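Local coordinates for HpcH/HpaI aldolase/citrate lyase family protein (Burkholderia cenocepacia, PDB 4MF4) that is of unknown specific function but belongs to the HpcH/HpaI aldolase/citrate lyase family and folds as an eight-stranded parallel beta/alpha barrel, at residues A[25-30]-A[47-52]; A[107-112]-A[161-166]; A[122-127]-A[153-158]. One frame throughout, in Å; residues are numbered along the deposited sequence.

Contact 1: residues A[25-30]-A[47-52]; sequences EPLYGL and GYDWLC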
# COMPACT_ATOMS: atom_id res chain seq x y z
N GLU A 25 10.51 -32.15 -23.38
CA GLU A 25 9.53 -32.43 -22.34
C GLU A 25 8.53 -31.26 -22.12
O GLU A 25 8.88 -30.12 -22.35
CB GLU A 25 10.25 -32.77 -21.00
CG GLU A 25 10.68 -31.58 -20.12
CD GLU A 25 11.95 -30.84 -20.59
OE1 GLU A 25 12.23 -30.81 -21.81
OE2 GLU A 25 12.68 -30.27 -19.74
N PRO A 26 7.33 -31.55 -21.59
CA PRO A 26 6.37 -30.52 -21.23
C PRO A 26 6.80 -29.71 -20.01
O PRO A 26 7.45 -30.24 -19.10
CB PRO A 26 5.11 -31.32 -20.86
CG PRO A 26 5.37 -32.73 -21.28
CD PRO A 26 6.85 -32.88 -21.18
N LEU A 27 6.41 -28.44 -19.99
CA LEU A 27 6.66 -27.56 -18.87
C LEU A 27 5.35 -26.95 -18.40
O LEU A 27 4.71 -26.20 -19.14
CB LEU A 27 7.66 -26.48 -19.30
CG LEU A 27 8.99 -26.99 -19.86
CD1 LEU A 27 9.77 -25.90 -20.56
CD2 LEU A 27 9.82 -27.53 -18.70
N TYR A 28 4.94 -27.28 -17.18
CA TYR A 28 3.61 -26.97 -16.68
C TYR A 28 3.62 -25.70 -15.82
O TYR A 28 4.47 -25.52 -14.94
CB TYR A 28 3.04 -28.15 -15.91
CG TYR A 28 2.89 -29.39 -16.75
CD1 TYR A 28 1.88 -29.49 -17.69
CD2 TYR A 28 3.75 -30.47 -16.59
CE1 TYR A 28 1.74 -30.62 -18.48
CE2 TYR A 28 3.62 -31.64 -17.37
CZ TYR A 28 2.61 -31.69 -18.32
OH TYR A 28 2.45 -32.80 -19.14
N GLY A 29 2.64 -24.84 -16.08
CA GLY A 29 2.60 -23.51 -15.47
C GLY A 29 1.26 -23.27 -14.84
O GLY A 29 0.29 -23.99 -15.10
N LEU A 30 1.20 -22.24 -14.01
CA LEU A 30 -0.06 -21.82 -13.45
C LEU A 30 -0.11 -20.29 -13.66
O LEU A 30 0.92 -19.65 -13.50
CB LEU A 30 -0.01 -22.16 -11.96
CG LEU A 30 -1.27 -22.11 -11.12
CD1 LEU A 30 -2.33 -23.12 -11.61
CD2 LEU A 30 -0.86 -22.38 -9.66
N GLY A 47 4.75 -27.24 -7.08
CA GLY A 47 5.45 -28.13 -8.00
C GLY A 47 5.47 -27.75 -9.48
O GLY A 47 5.97 -28.52 -10.32
N TYR A 48 4.94 -26.60 -9.84
CA TYR A 48 4.85 -26.22 -11.27
C TYR A 48 6.25 -25.84 -11.79
O TYR A 48 7.11 -25.34 -11.04
CB TYR A 48 3.87 -25.07 -11.47
CG TYR A 48 2.45 -25.54 -11.42
CD1 TYR A 48 1.82 -25.78 -10.23
CD2 TYR A 48 1.73 -25.74 -12.59
CE1 TYR A 48 0.51 -26.29 -10.20
CE2 TYR A 48 0.43 -26.22 -12.58
CZ TYR A 48 -0.17 -26.49 -11.38
OH TYR A 48 -1.47 -26.90 -11.38
N ASP A 49 6.47 -26.06 -13.08
CA ASP A 49 7.74 -25.61 -13.73
C ASP A 49 7.80 -24.08 -13.86
O ASP A 49 8.90 -23.48 -13.77
CB ASP A 49 7.88 -26.29 -15.06
CG ASP A 49 7.81 -27.81 -14.93
OD1 ASP A 49 8.63 -28.32 -14.13
OD2 ASP A 49 6.90 -28.47 -15.53
N TRP A 50 6.66 -23.43 -14.09
CA TRP A 50 6.64 -21.96 -14.20
C TRP A 50 5.37 -21.38 -13.62
O TRP A 50 4.37 -22.08 -13.52
CB TRP A 50 6.86 -21.51 -15.66
CG TRP A 50 5.90 -22.07 -16.63
CD1 TRP A 50 5.89 -23.35 -17.15
CD2 TRP A 50 4.79 -21.40 -17.21
NE1 TRP A 50 4.83 -23.50 -18.01
CE2 TRP A 50 4.13 -22.32 -18.06
CE3 TRP A 50 4.26 -20.11 -17.08
CZ2 TRP A 50 3.00 -21.99 -18.79
CZ3 TRP A 50 3.15 -19.78 -17.84
CH2 TRP A 50 2.52 -20.74 -18.67
N LEU A 51 5.42 -20.11 -13.23
CA LEU A 51 4.27 -19.39 -12.73
C LEU A 51 4.19 -18.04 -13.42
O LEU A 51 5.20 -17.37 -13.56
CB LEU A 51 4.38 -19.14 -11.22
CG LEU A 51 4.48 -20.35 -10.30
CD1 LEU A 51 4.79 -19.94 -8.86
CD2 LEU A 51 3.17 -21.11 -10.29
N CYS A 52 3.02 -17.65 -13.91
CA CYS A 52 2.90 -16.40 -14.71
C CYS A 52 2.25 -15.26 -13.93
O CYS A 52 1.10 -15.40 -13.50
CB CYS A 52 2.13 -16.62 -16.01
SG CYS A 52 2.19 -15.18 -17.08
O HOH W 1 7.37 -30.98 -15.75
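The hollow in this contact is Gly29, and the bump that fills it is the indole of Trp50. With no side chain on Gly29, the five-membered ring lies flat against the backbone, CA of Gly29 standing 3.3 Å from the ring centroid in a close CH-pi contact; a CB there would collide with the ring. Trp50 reaches this place because its CG sits between the backbone N and the carbonyl carbon (chi1 56°), which folds the indole back over the neighbouring strand. Its NE1 then donates to Leu27 O at 2.9 Å; the oxygen lies in the ring plane, while the nitrogen stands well above the carbonyl plane, so the bond helps to hold the indole against Gly29.

On the other side of the sheet, CB of Leu30 rests on the face of Tyr48, over the centre of the ring and 4.0 Å from its centroid, and the CD2 methyl of Leu51 closes on the same CB at 3.7 Å. At the start of the strands Asp49 stands in for a strand partner: its OD2, through the anti lone pair, takes an almost straight bond (172°) from Tyr28 N at 2.8 Å. A water donates to the same OD2. Between the strands the parallel bonding runs Trp50 N to Tyr28 O, Leu30 N to Trp50 O and Cys52 N to Leu30 O.

These are the first two strands of a TIM barrel, joined by a beta-alpha-beta crossover through helix 37-43. Strand 246-251 flanks 27-32 and closes the barrel, strand 80-84 continues beyond 50-54, helix 15-22 packs on Leu27, and Tyr48 OH bonds to Thr260 O of the second subunit.

Contact 2: residues A[107-112]-A[161-166]; sequences PCIETP and VIVQVE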
# COMPACT_ATOMS: atom_id res chain seq x y z
N PRO A 107 1.72 -10.01 -25.42
CA PRO A 107 0.40 -10.25 -25.96
C PRO A 107 0.31 -9.78 -27.40
O PRO A 107 1.15 -9.02 -27.85
CB PRO A 107 -0.52 -9.39 -25.09
CG PRO A 107 0.32 -8.37 -24.47
CD PRO A 107 1.76 -8.87 -24.48
N CYS A 108 -0.72 -10.19 -28.10
CA CYS A 108 -1.02 -9.52 -29.37
C CYS A 108 0.17 -9.42 -30.34
O CYS A 108 0.46 -8.32 -30.83
CB CYS A 108 -1.44 -8.05 -29.11
SG CYS A 108 -2.75 -7.69 -27.92
N ILE A 109 0.87 -10.51 -30.63
CA ILE A 109 1.97 -10.42 -31.61
C ILE A 109 1.40 -10.93 -32.94
O ILE A 109 1.01 -12.09 -33.02
CB ILE A 109 3.19 -11.28 -31.19
CG1 ILE A 109 3.85 -10.73 -29.91
CG2 ILE A 109 4.19 -11.41 -32.32
CD1 ILE A 109 4.55 -9.40 -30.05
N GLU A 110 1.37 -10.08 -33.96
CA GLU A 110 0.70 -10.42 -35.21
C GLU A 110 1.57 -10.51 -36.44
O GLU A 110 1.14 -11.09 -37.44
CB GLU A 110 -0.37 -9.39 -35.47
CG GLU A 110 -1.31 -9.27 -34.30
CD GLU A 110 -2.55 -8.49 -34.68
OE1 GLU A 110 -3.62 -9.09 -34.82
OE2 GLU A 110 -2.41 -7.27 -34.89
N THR A 111 2.77 -9.93 -36.39
CA THR A 111 3.68 -9.95 -37.53
C THR A 111 5.10 -10.28 -37.09
O THR A 111 5.44 -10.14 -35.94
CB THR A 111 3.71 -8.58 -38.21
OG1 THR A 111 4.23 -7.62 -37.29
CG2 THR A 111 2.28 -8.13 -38.64
N PRO A 112 5.95 -10.69 -38.03
CA PRO A 112 7.29 -10.94 -37.61
C PRO A 112 7.96 -9.63 -37.18
O PRO A 112 8.79 -9.69 -36.32
CB PRO A 112 7.95 -11.58 -38.85
CG PRO A 112 7.05 -11.31 -39.99
CD PRO A 112 5.68 -11.17 -39.40
N VAL A 161 11.93 -14.92 -24.56
CA VAL A 161 10.79 -14.21 -25.12
C VAL A 161 9.74 -15.22 -25.60
O VAL A 161 10.02 -16.11 -26.41
CB VAL A 161 11.21 -13.27 -26.26
CG1 VAL A 161 10.00 -12.66 -26.97
CG2 VAL A 161 12.17 -12.20 -25.77
N ILE A 162 8.54 -15.04 -25.09
CA ILE A 162 7.34 -15.79 -25.49
C ILE A 162 6.38 -14.81 -26.19
O ILE A 162 6.02 -13.74 -25.62
CB ILE A 162 6.60 -16.39 -24.28
CG1 ILE A 162 7.55 -17.22 -23.42
CG2 ILE A 162 5.43 -17.24 -24.76
CD1 ILE A 162 6.96 -17.72 -22.11
N VAL A 163 5.98 -15.15 -27.41
CA VAL A 163 5.05 -14.32 -28.19
C VAL A 163 3.67 -14.98 -28.24
O VAL A 163 3.54 -16.15 -28.59
CB VAL A 163 5.57 -14.01 -29.60
CG1 VAL A 163 6.84 -13.18 -29.48
CG2 VAL A 163 5.85 -15.25 -30.43
N GLN A 164 2.65 -14.22 -27.88
CA GLN A 164 1.33 -14.76 -27.89
C GLN A 164 0.74 -14.53 -29.29
O GLN A 164 0.72 -13.40 -29.78
CB GLN A 164 0.50 -14.11 -26.78
CG GLN A 164 -0.82 -14.79 -26.56
CD GLN A 164 -1.50 -14.42 -25.21
OE1 GLN A 164 -0.97 -13.66 -24.40
NE2 GLN A 164 -2.69 -14.93 -25.03
N VAL A 165 0.30 -15.60 -29.94
CA VAL A 165 -0.25 -15.51 -31.29
C VAL A 165 -1.76 -15.66 -31.14
O VAL A 165 -2.26 -16.71 -30.80
CB VAL A 165 0.34 -16.57 -32.21
CG1 VAL A 165 -0.19 -16.40 -33.63
CG2 VAL A 165 1.86 -16.49 -32.22
N GLU A 166 -2.49 -14.60 -31.38
CA GLU A 166 -3.88 -14.63 -30.95
C GLU A 166 -4.84 -13.88 -31.84
O GLU A 166 -5.93 -13.51 -31.41
CB GLU A 166 -4.01 -14.19 -29.48
CG GLU A 166 -3.58 -12.77 -29.18
CD GLU A 166 -3.43 -12.54 -27.67
OE1 GLU A 166 -3.98 -13.38 -26.91
OE2 GLU A 166 -2.78 -11.54 -27.26
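Ile109 lays its CG1 branch across Val163, CG1 meeting CB at 3.7 Å, the two side chains crossing at about a right angle. CG1 of Ile109 is anti to the carbonyl carbon (chi1 -67°), and this swings it toward the valine, whose own CG1 also faces it at 3.9 Å. The setting is the C-terminal end of a TIM barrel: residues 107-112 form the loop between strand 103-106 and helix 112-121, and strand 160-165 is the next strand round the barrel.

A backbone bond adds to the link: Ile109 N donates to Gln164 O at 3.0 Å, approaching nearly along the C=O axis. Next to it, Pro107 rests its CA on CB of Gln164 at 3.9 Å. OE1 of Gln164 accepts a hydrogen bond from Arg84, and the glutamine side chain comes close to a bound 1,2-ethanediol.

Glu166 supplies the other bond. Its CG lies between the backbone N and the carbonyl carbon (chi1 62°), and the chain then runs extended toward Cys108. OE1 comes close to a carboxylate oxygen of Asp192, a close approach of like charges, which may raise the affinity of one of them for a proton. OE2, using its anti lone pair, accepts a short bond from Cys108 N at 2.6 Å.

Contact 3: residues A[122-127]-A[153-158]; sequences TRFPSP and QTANAQ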
# COMPACT_ATOMS: atom_id res chain seq x y z
N THR A 122 14.13 -6.40 -25.38
CA THR A 122 14.74 -7.20 -24.30
C THR A 122 16.26 -7.37 -24.32
O THR A 122 16.82 -7.98 -23.39
CB THR A 122 14.12 -8.62 -24.20
OG1 THR A 122 14.62 -9.47 -25.25
CG2 THR A 122 12.63 -8.54 -24.22
N ARG A 123 16.92 -6.78 -25.33
CA ARG A 123 18.35 -6.98 -25.54
C ARG A 123 19.16 -5.67 -25.36
O ARG A 123 18.83 -4.66 -25.92
CB ARG A 123 18.63 -7.52 -26.95
CG ARG A 123 18.07 -8.92 -27.25
CD ARG A 123 18.43 -9.93 -26.18
NE ARG A 123 18.34 -11.32 -26.60
CZ ARG A 123 17.31 -12.14 -26.38
NH1 ARG A 123 16.20 -11.74 -25.78
NH2 ARG A 123 17.39 -13.40 -26.79
N PHE A 124 20.20 -5.74 -24.54
CA PHE A 124 21.25 -4.75 -24.56
C PHE A 124 21.96 -4.74 -25.92
O PHE A 124 22.26 -5.81 -26.46
CB PHE A 124 22.27 -5.08 -23.50
CG PHE A 124 21.77 -4.89 -22.09
CD1 PHE A 124 21.10 -3.74 -21.74
CD2 PHE A 124 22.03 -5.85 -21.12
CE1 PHE A 124 20.69 -3.55 -20.43
CE2 PHE A 124 21.62 -5.67 -19.83
CZ PHE A 124 20.93 -4.53 -19.47
N PRO A 125 22.25 -3.56 -26.47
CA PRO A 125 23.01 -3.56 -27.73
C PRO A 125 24.37 -4.29 -27.59
O PRO A 125 25.14 -4.02 -26.68
CB PRO A 125 23.21 -2.08 -28.05
CG PRO A 125 22.47 -1.30 -27.05
CD PRO A 125 22.00 -2.21 -25.95
N SER A 126 24.64 -5.23 -28.48
CA SER A 126 25.81 -6.07 -28.36
C SER A 126 26.12 -6.72 -29.71
O SER A 126 25.32 -6.61 -30.65
CB SER A 126 25.48 -7.12 -27.34
OG SER A 126 24.36 -7.86 -27.80
N PRO A 127 27.25 -7.42 -29.82
CA PRO A 127 27.55 -8.04 -31.12
C PRO A 127 26.48 -9.00 -31.65
O PRO A 127 26.25 -9.07 -32.84
CB PRO A 127 28.85 -8.80 -30.85
CG PRO A 127 29.53 -8.03 -29.75
CD PRO A 127 28.42 -7.42 -28.91
N GLN A 153 27.18 -7.95 -19.45
CA GLN A 153 27.78 -8.92 -20.35
C GLN A 153 27.06 -10.26 -20.35
O GLN A 153 27.28 -11.07 -21.23
CB GLN A 153 29.25 -9.16 -19.97
N THR A 154 26.23 -10.52 -19.34
CA THR A 154 25.66 -11.84 -19.16
C THR A 154 24.10 -11.86 -19.22
O THR A 154 23.50 -12.95 -19.30
CB THR A 154 26.19 -12.40 -17.82
OG1 THR A 154 25.90 -11.46 -16.79
CG2 THR A 154 27.74 -12.56 -17.86
N ALA A 155 23.46 -10.69 -19.21
CA ALA A 155 22.00 -10.63 -19.15
C ALA A 155 21.32 -11.12 -20.40
O ALA A 155 20.30 -11.82 -20.29
CB ALA A 155 21.51 -9.21 -18.83
N ASN A 156 21.81 -10.75 -21.58
CA ASN A 156 21.09 -11.07 -22.82
C ASN A 156 20.85 -12.56 -22.97
O ASN A 156 19.76 -12.98 -23.38
CB ASN A 156 21.79 -10.54 -24.10
CG ASN A 156 21.62 -9.04 -24.31
OD1 ASN A 156 20.93 -8.30 -23.56
ND2 ASN A 156 22.26 -8.57 -25.37
N ALA A 157 21.86 -13.36 -22.63
CA ALA A 157 21.81 -14.83 -22.81
C ALA A 157 20.73 -15.52 -21.97
O ALA A 157 20.31 -16.61 -22.30
CB ALA A 157 23.19 -15.45 -22.47
N GLN A 158 20.27 -14.87 -20.89
CA GLN A 158 19.32 -15.48 -19.98
C GLN A 158 17.90 -14.95 -20.13
O GLN A 158 17.02 -15.41 -19.42
CB GLN A 158 19.77 -15.35 -18.52
CG GLN A 158 21.13 -15.97 -18.20
CD GLN A 158 21.31 -17.34 -18.81
OE1 GLN A 158 20.39 -18.16 -18.80
NE2 GLN A 158 22.47 -17.59 -19.37
O HOH W 2 18.87 -8.27 -21.52
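Asn156 does most of the work here, gripping the N-H and C=O of Phe124 with the two polar atoms of its side-chain amide. Its CG lies anti to the carbonyl carbon (chi1 -76°), and with chi2 near zero (-3°) OD1 is eclipsed with CB's bond to the backbone, so that the amide is presented edge-on to the backbone of 122-127. OD1 accepts from Phe124 N at 2.8 Å, the donor lying in the carbonyl plane on a lone pair. ND2 donates to Phe124 O at 3.0 Å, and that bond is nearly straight and in the amide plane. One side chain thus pairs with both polar groups of a single residue, much as a neighbouring strand would. A water also donates to OD1 and to Thr122 O, giving the oxygen a second donor, while ND2 has a further acceptor in Glu128.

In this TIM barrel the two segments belong to the long connection between helix 112-121 and strand 160-165, of which helix 151-154 is part. Residues 122-127 leave the end of helix 112-121, and Asn156 holds them to the segment 153-158.

Arg123 bends at chi2 (-50°), which carries its chain past the amide: CD packs 3.8 Å from CG of Asn156, and one face of the guanidinium lies over Asn156 O, offset toward the rim. Its NH1 turns back to donate to Thr122 OG1 at 2.8 Å. Phe124, with CG anti to the carbonyl carbon, sends its ring past the amide so that CE2 meets the CB methyl of Ala155 at 3.7 Å, while Leu200 of the fourth subunit packs on the Phe124 side chain.

The three contacts sample one TIM barrel at different places. Contacts 1 and 2 both involve the parallel sheet, on opposite sides of the chain's centre, with contact centres about 20 Å apart and nearest atoms about 6 Å apart. Contact 3 lies farther out, its centre about 19 Å from that of the chain and about 25 Å from that of contact 1. It does reach contact 2: CG2 of Val161 packs on OG1 of Thr122 at 3.7 Å, and both segments of contact 3 lie in the connection between those of contact 2. Of the three, contact 2 is the one beside the bound 1,2-ethanediol, about 4 Å from the side chain of Gln164.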